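Local coordinates for KaiC-like domain-containing protein (Pyrococcus horikoshii, PDB 2EKD) that is of unknown function but belongs to the DUF257 family of Pyrococcus proteins, may contain a KaiC-like domain, and forms a six-chain assembly in the crystal, at the interface of chains A and B. Numbering follows the deposited sequence. Chains: chain A/B, Hypothetical protein PH0250.

Contact 1: the interface of chains A and B. Residues chain A 169-170, 173; chain B 22, 24, 122, 156, 159.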
ATOM      1  N   ASP A 169      -3.611 -13.468  11.610  1.00 22.09           N
ATOM      2  CA  ASP A 169      -3.260 -14.842  11.269  1.00 23.74           C
ATOM      3  C   ASP A 169      -2.690 -15.608  12.463  1.00 21.33           C
ATOM      4  O   ASP A 169      -2.914 -16.814  12.588  1.00 19.73           O
ATOM      5  CB  ASP A 169      -2.274 -14.865  10.100  1.00 26.82           C
ATOM      6  CG  ASP A 169      -2.956 -14.614   8.764  1.00 33.40           C
ATOM      7  OD1 ASP A 169      -3.748 -15.482   8.325  1.00 34.61           O
ATOM      8  OD2 ASP A 169      -2.706 -13.549   8.158  1.00 35.85           O
ATOM      9  N   LEU A 170      -1.961 -14.913  13.335  1.00 19.41           N
ATOM     10  CA  LEU A 170      -1.395 -15.550  14.525  1.00 20.58           C
ATOM     11  C   LEU A 170      -2.524 -15.952  15.466  1.00 21.31           C
ATOM     12  O   LEU A 170      -2.505 -17.040  16.047  1.00 20.18           O
ATOM     13  CB  LEU A 170      -0.462 -14.598  15.272  1.00 21.65           C
ATOM     14  CG  LEU A 170       0.980 -14.460  14.810  1.00 24.16           C
ATOM     15  CD1 LEU A 170       1.704 -13.523  15.763  1.00 25.49           C
ATOM     16  CD2 LEU A 170       1.654 -15.831  14.789  1.00 24.00           C
ATOM     17  N   GLU A 173      -4.440 -18.889  14.313  1.00 16.82           N
ATOM     18  CA  GLU A 173      -3.601 -20.077  14.498  1.00 18.22           C
ATOM     19  C   GLU A 173      -3.644 -20.668  15.913  1.00 19.02           C
ATOM     20  O   GLU A 173      -3.689 -21.893  16.074  1.00 18.70           O
ATOM     21  CB  GLU A 173      -2.136 -19.770  14.160  1.00 17.03           C
ATOM     22  CG  GLU A 173      -1.219 -20.989  14.229  1.00 21.52           C
ATOM     23  CD  GLU A 173       0.252 -20.659  13.944  1.00 25.94           C
ATOM     24  OE1 GLU A 173       0.523 -19.707  13.177  1.00 25.62           O
ATOM     25  OE2 GLU A 173       1.138 -21.367  14.475  1.00 24.15           O
TER
ATOM     26  N   TYR B  22       1.457 -22.933   5.994  1.00 14.82           N
ATOM     27  CA  TYR B  22       0.090 -23.118   6.447  1.00 16.49           C
ATOM     28  C   TYR B  22      -0.463 -21.782   6.893  1.00 17.96           C
ATOM     29  O   TYR B  22       0.271 -20.793   6.938  1.00 17.42           O
ATOM     30  CB  TYR B  22       0.065 -24.120   7.610  1.00 14.68           C
ATOM     31  CG  TYR B  22       0.741 -23.638   8.888  1.00 16.40           C
ATOM     32  CD1 TYR B  22       0.038 -22.895   9.836  1.00 13.95           C
ATOM     33  CD2 TYR B  22       2.074 -23.955   9.160  1.00 14.53           C
ATOM     34  CE1 TYR B  22       0.643 -22.487  11.025  1.00 15.13           C
ATOM     35  CE2 TYR B  22       2.685 -23.551  10.341  1.00 13.61           C
ATOM     36  CZ  TYR B  22       1.968 -22.821  11.273  1.00 15.96           C
ATOM     37  OH  TYR B  22       2.560 -22.456  12.470  1.00 15.08           O
ATOM     38  N   GLY B  24      -3.734 -19.880   9.620  1.00 21.10           N
ATOM     39  CA  GLY B  24      -4.396 -20.090  10.894  1.00 21.74           C
ATOM     40  C   GLY B  24      -5.550 -21.084  10.867  1.00 23.60           C
ATOM     41  O   GLY B  24      -5.827 -21.724  11.881  1.00 25.21           O
ATOM     42  N   HIS B 122       8.324 -18.266  11.769  1.00 21.26           N
ATOM     43  CA  HIS B 122       7.628 -17.042  11.399  1.00 23.70           C
ATOM     44  C   HIS B 122       7.589 -16.033  12.541  1.00 24.15           C
ATOM     45  O   HIS B 122       7.501 -14.831  12.304  1.00 24.00           O
ATOM     46  CB  HIS B 122       6.201 -17.346  10.923  1.00 22.26           C
ATOM     47  CG  HIS B 122       5.380 -18.113  11.908  1.00 24.39           C
ATOM     48  ND1 HIS B 122       5.434 -19.486  12.014  1.00 24.54           N
ATOM     49  CD2 HIS B 122       4.498 -17.696  12.849  1.00 24.66           C
ATOM     50  CE1 HIS B 122       4.621 -19.882  12.978  1.00 27.16           C
ATOM     51  NE2 HIS B 122       4.042 -18.815  13.501  1.00 23.88           N
ATOM     52  N   ASN B 156       3.793 -20.167   9.296  1.00 16.50           N
ATOM     53  CA  ASN B 156       2.502 -19.561   8.997  1.00 16.78           C
ATOM     54  C   ASN B 156       2.820 -18.625   7.837  1.00 18.81           C
ATOM     55  O   ASN B 156       3.363 -17.531   8.036  1.00 17.25           O
ATOM     56  CB  ASN B 156       2.003 -18.755  10.192  1.00 17.44           C
ATOM     57  CG  ASN B 156       0.636 -18.156   9.959  1.00 17.65           C
ATOM     58  OD1 ASN B 156       0.375 -17.565   8.911  1.00 17.71           O
ATOM     59  ND2 ASN B 156      -0.245 -18.293  10.941  1.00 17.46           N
ATOM     60  N   VAL B 159       1.851 -14.773   7.962  1.00 19.77           N
ATOM     61  CA  VAL B 159       2.613 -13.960   8.892  1.00 20.95           C
ATOM     62  C   VAL B 159       3.853 -13.404   8.201  1.00 20.55           C
ATOM     63  O   VAL B 159       4.154 -12.221   8.310  1.00 20.63           O
ATOM     64  CB  VAL B 159       3.043 -14.780  10.132  1.00 18.89           C
ATOM     65  CG1 VAL B 159       4.023 -13.988  10.959  1.00 19.16           C
ATOM     66  CG2 VAL B 159       1.820 -15.132  10.968  1.00 17.49           C
TER
HETATM   67  O   HOH W   1       3.032 -19.745  15.867  1.00 33.89           O
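A:Glu173, on helix 165-174, sends its carboxylate across to B:Tyr22 and B:Asn156, and each of its oxygens finds a donor there. This polar, carboxylate-centred patch of the A-B interface probably ties the end of that helix to chain B, if the crystal pairing is the biological one. The amide nitrogen ND2 of B:Asn156 gives an almost straight hydrogen bond (176° at the hydrogen) to OE1 of A:Glu173, 2.8 Å long, reaching it on the anti side. The phenol OH of B:Tyr22, held out by its rigid ring, donates to OE2 of A:Glu173 at 2.7 Å from above the carboxylate plane. Ring and carboxylate stand nearly perpendicular (79°). With CG anti to the backbone N (chi1 -176°) and the chain extended, glutamate is long enough to carry its carboxylate to both donors, its CA packing on CA of B:Gly24, where any side chain might intrude. A water joins OE2 to the imidazole of B:His122. With an alanine at A:Glu173, the B:Tyr22 hydroxyl and ND2 of B:Asn156 would probably be left without their acceptor. Beside this cluster, CD2 of A:Leu170 touches CG2 of B:Val159 and meets the B:His122 ring at its edge. Farther back, CB of B:Asn156 sits over that ring's centre. Asparagine suits its place by also accepting: the backbone N of B:Val159 bonds to OD1 of B:Asn156, 3.3 Å long.

Contact 2: the interface of chains A and B. Residues chain A 130, 134, 166-167, 170; chain B 126, 159, 162-163.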
ATOM      1  N   THR A 130       3.914  -4.030  16.911  1.00 24.19           N
ATOM      2  CA  THR A 130       4.042  -5.457  16.636  1.00 25.33           C
ATOM      3  C   THR A 130       4.476  -6.245  17.864  1.00 25.46           C
ATOM      4  O   THR A 130       3.881  -7.271  18.192  1.00 23.72           O
ATOM      5  CB  THR A 130       5.048  -5.725  15.495  1.00 26.55           C
ATOM      6  OG1 THR A 130       4.568  -5.119  14.289  1.00 28.01           O
ATOM      7  CG2 THR A 130       5.212  -7.226  15.266  1.00 24.82           C
ATOM      8  N   ILE A 134       2.133  -9.145  19.697  1.00 24.32           N
ATOM      9  CA  ILE A 134       2.558 -10.525  19.875  1.00 24.61           C
ATOM     10  C   ILE A 134       2.314 -10.970  21.316  1.00 25.73           C
ATOM     11  O   ILE A 134       1.871 -12.096  21.550  1.00 26.58           O
ATOM     12  CB  ILE A 134       4.057 -10.685  19.506  1.00 25.57           C
ATOM     13  CG1 ILE A 134       4.210 -10.600  17.987  1.00 24.98           C
ATOM     14  CG2 ILE A 134       4.602 -12.013  20.014  1.00 25.02           C
ATOM     15  CD1 ILE A 134       5.633 -10.523  17.521  1.00 27.83           C
ATOM     16  N   PRO A 166      -0.676  -9.557   9.941  1.00 30.06           N
ATOM     17  CA  PRO A 166       0.049 -10.713  10.479  1.00 29.29           C
ATOM     18  C   PRO A 166      -0.509 -11.155  11.829  1.00 27.58           C
ATOM     19  O   PRO A 166      -0.542 -12.344  12.133  1.00 28.14           O
ATOM     20  CB  PRO A 166       1.483 -10.200  10.595  1.00 29.89           C
ATOM     21  CG  PRO A 166       1.574  -9.206   9.476  1.00 29.97           C
ATOM     22  CD  PRO A 166       0.257  -8.470   9.591  1.00 28.07           C
ATOM     23  N   ILE A 167      -0.951 -10.189  12.630  1.00 25.27           N
ATOM     24  CA  ILE A 167      -1.490 -10.481  13.955  1.00 23.17           C
ATOM     25  C   ILE A 167      -2.785 -11.276  13.893  1.00 22.82           C
ATOM     26  O   ILE A 167      -3.029 -12.131  14.742  1.00 22.24           O
ATOM     27  CB  ILE A 167      -1.721  -9.181  14.765  1.00 23.63           C
ATOM     28  CG1 ILE A 167      -0.379  -8.489  15.024  1.00 22.92           C
ATOM     29  CG2 ILE A 167      -2.400  -9.501  16.094  1.00 23.98           C
ATOM     30  CD1 ILE A 167       0.640  -9.366  15.738  1.00 20.76           C
ATOM     31  N   LEU A 170      -1.961 -14.913  13.335  1.00 19.41           N
ATOM     32  CA  LEU A 170      -1.395 -15.550  14.525  1.00 20.58           C
ATOM     33  C   LEU A 170      -2.524 -15.952  15.466  1.00 21.31           C
ATOM     34  O   LEU A 170      -2.505 -17.040  16.047  1.00 20.18           O
ATOM     35  CB  LEU A 170      -0.462 -14.598  15.272  1.00 21.65           C
ATOM     36  CG  LEU A 170       0.980 -14.460  14.810  1.00 24.16           C
ATOM     37  CD1 LEU A 170       1.704 -13.523  15.763  1.00 25.49           C
ATOM     38  CD2 LEU A 170       1.654 -15.831  14.789  1.00 24.00           C
TER
ATOM     39  N   LEU B 126       8.667 -12.059  12.208  1.00 24.08           N
ATOM     40  CA  LEU B 126       7.736 -10.981  12.509  1.00 25.69           C
ATOM     41  C   LEU B 126       8.385  -9.979  13.469  1.00 26.57           C
ATOM     42  O   LEU B 126       8.169  -8.772  13.363  1.00 25.77           O
ATOM     43  CB  LEU B 126       6.463 -11.548  13.143  1.00 24.81           C
ATOM     44  CG  LEU B 126       5.379 -10.544  13.537  1.00 23.71           C
ATOM     45  CD1 LEU B 126       4.920  -9.790  12.299  1.00 20.03           C
ATOM     46  CD2 LEU B 126       4.206 -11.273  14.195  1.00 22.66           C
ATOM     47  N   VAL B 159       1.851 -14.773   7.962  1.00 19.77           N
ATOM     48  CA  VAL B 159       2.613 -13.960   8.892  1.00 20.95           C
ATOM     49  C   VAL B 159       3.853 -13.404   8.201  1.00 20.55           C
ATOM     50  O   VAL B 159       4.154 -12.221   8.310  1.00 20.63           O
ATOM     51  CB  VAL B 159       3.043 -14.780  10.132  1.00 18.89           C
ATOM     52  CG1 VAL B 159       4.023 -13.988  10.959  1.00 19.16           C
ATOM     53  CG2 VAL B 159       1.820 -15.132  10.968  1.00 17.49           C
ATOM     54  N   LYS B 162       2.946 -11.044   4.803  1.00 29.64           N
ATOM     55  CA  LYS B 162       2.467  -9.721   5.175  1.00 31.54           C
ATOM     56  C   LYS B 162       3.478  -8.866   5.923  1.00 32.32           C
ATOM     57  O   LYS B 162       3.446  -7.639   5.826  1.00 33.72           O
ATOM     58  CB  LYS B 162       1.176  -9.864   5.978  1.00 32.92           C
ATOM     59  CG  LYS B 162       0.112 -10.665   5.220  1.00 35.46           C
ATOM     60  CD  LYS B 162      -1.099 -10.966   6.084  1.00 38.97           C
ATOM     61  CE  LYS B 162      -2.077 -11.892   5.373  1.00 40.35           C
ATOM     62  NZ  LYS B 162      -2.495 -11.355   4.047  1.00 41.80           N
ATOM     63  N   HIS B 163       4.378  -9.498   6.669  1.00 30.51           N
ATOM     64  CA  HIS B 163       5.391  -8.737   7.381  1.00 30.22           C
ATOM     65  C   HIS B 163       6.457  -8.308   6.378  1.00 31.16           C
ATOM     66  O   HIS B 163       6.787  -7.127   6.270  1.00 31.88           O
ATOM     67  CB  HIS B 163       6.024  -9.580   8.483  1.00 28.64           C
ATOM     68  CG  HIS B 163       7.194  -8.924   9.146  1.00 28.57           C
ATOM     69  ND1 HIS B 163       7.066  -7.825   9.968  1.00 28.76           N
ATOM     70  CD2 HIS B 163       8.516  -9.216   9.109  1.00 27.81           C
ATOM     71  CE1 HIS B 163       8.259  -7.469  10.412  1.00 28.87           C
ATOM     72  NE2 HIS B 163       9.156  -8.296   9.905  1.00 29.30           N
TER
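The imidazole of B:His163 has one face laid against the backbone of B:Leu126, whose CA stands 3.8 Å above the plane of the B:His163 ring, over its centre. This packing within chain B joins helix 157-163 to helix 121-127 behind the contact, while the backbone N of B:His163 lies near CG of A:Pro166. The pyrrolidine ring of A:Pro166, compact and rigid at the start of helix 165-174, presents three carbons to chain B. Its CG packs on CB of B:Lys162 at 3.6 Å, and its CB touches CD1 of B:Leu126. Lysine suits this margin because its aliphatic base, here CB, can pack while the chain carries the amine onward.

B:Leu126 is the main apolar plug offered by chain B. Its CG lies anti to the backbone N (chi1 179°), which carries the branched end toward two helices of chain A. The methyl CD2 of B:Leu126 meets CD1 of A:Ile134 tip to tip, at 3.7 Å. A:Leu170 also reaches in from its own helix, its CD1 meeting that same B:Leu126 methyl end to end. Leucine's forked end thus lets CD1 serve A:Pro166 while CD2 serves A:Ile134 and A:Leu170. On another flank, the methyl CG2 of A:Thr130 rests 3.7 Å from CG of B:Leu126, so threonine serves here through its carbon branch. Nearer A:Pro166, the branch at CB of B:Val159 places a methyl, CG2, beside the proline's carbonyl oxygen in helix 165-174. The patch gives this A-B interface an apolar seat that probably stabilises the pairing of the two chains in the assembly.

Contact 1 and contact 2 are neighbouring parts of one interface, the centres of their C-alpha atoms about 8 Å apart. They share A:Leu170 and B:Val159, and helix 165-174 of chain A runs through both, facing helices 121-127 and 157-163 of chain B. Directional polar bonding in contact 1 could set the register of the chains, while the apolar packing of contact 2 adds buried surface. Identical chains meet here without an exact two-fold, and the deposited assembly holds six copies. This pairing may therefore belong to a larger oligomer, although crystal packing could also account for it.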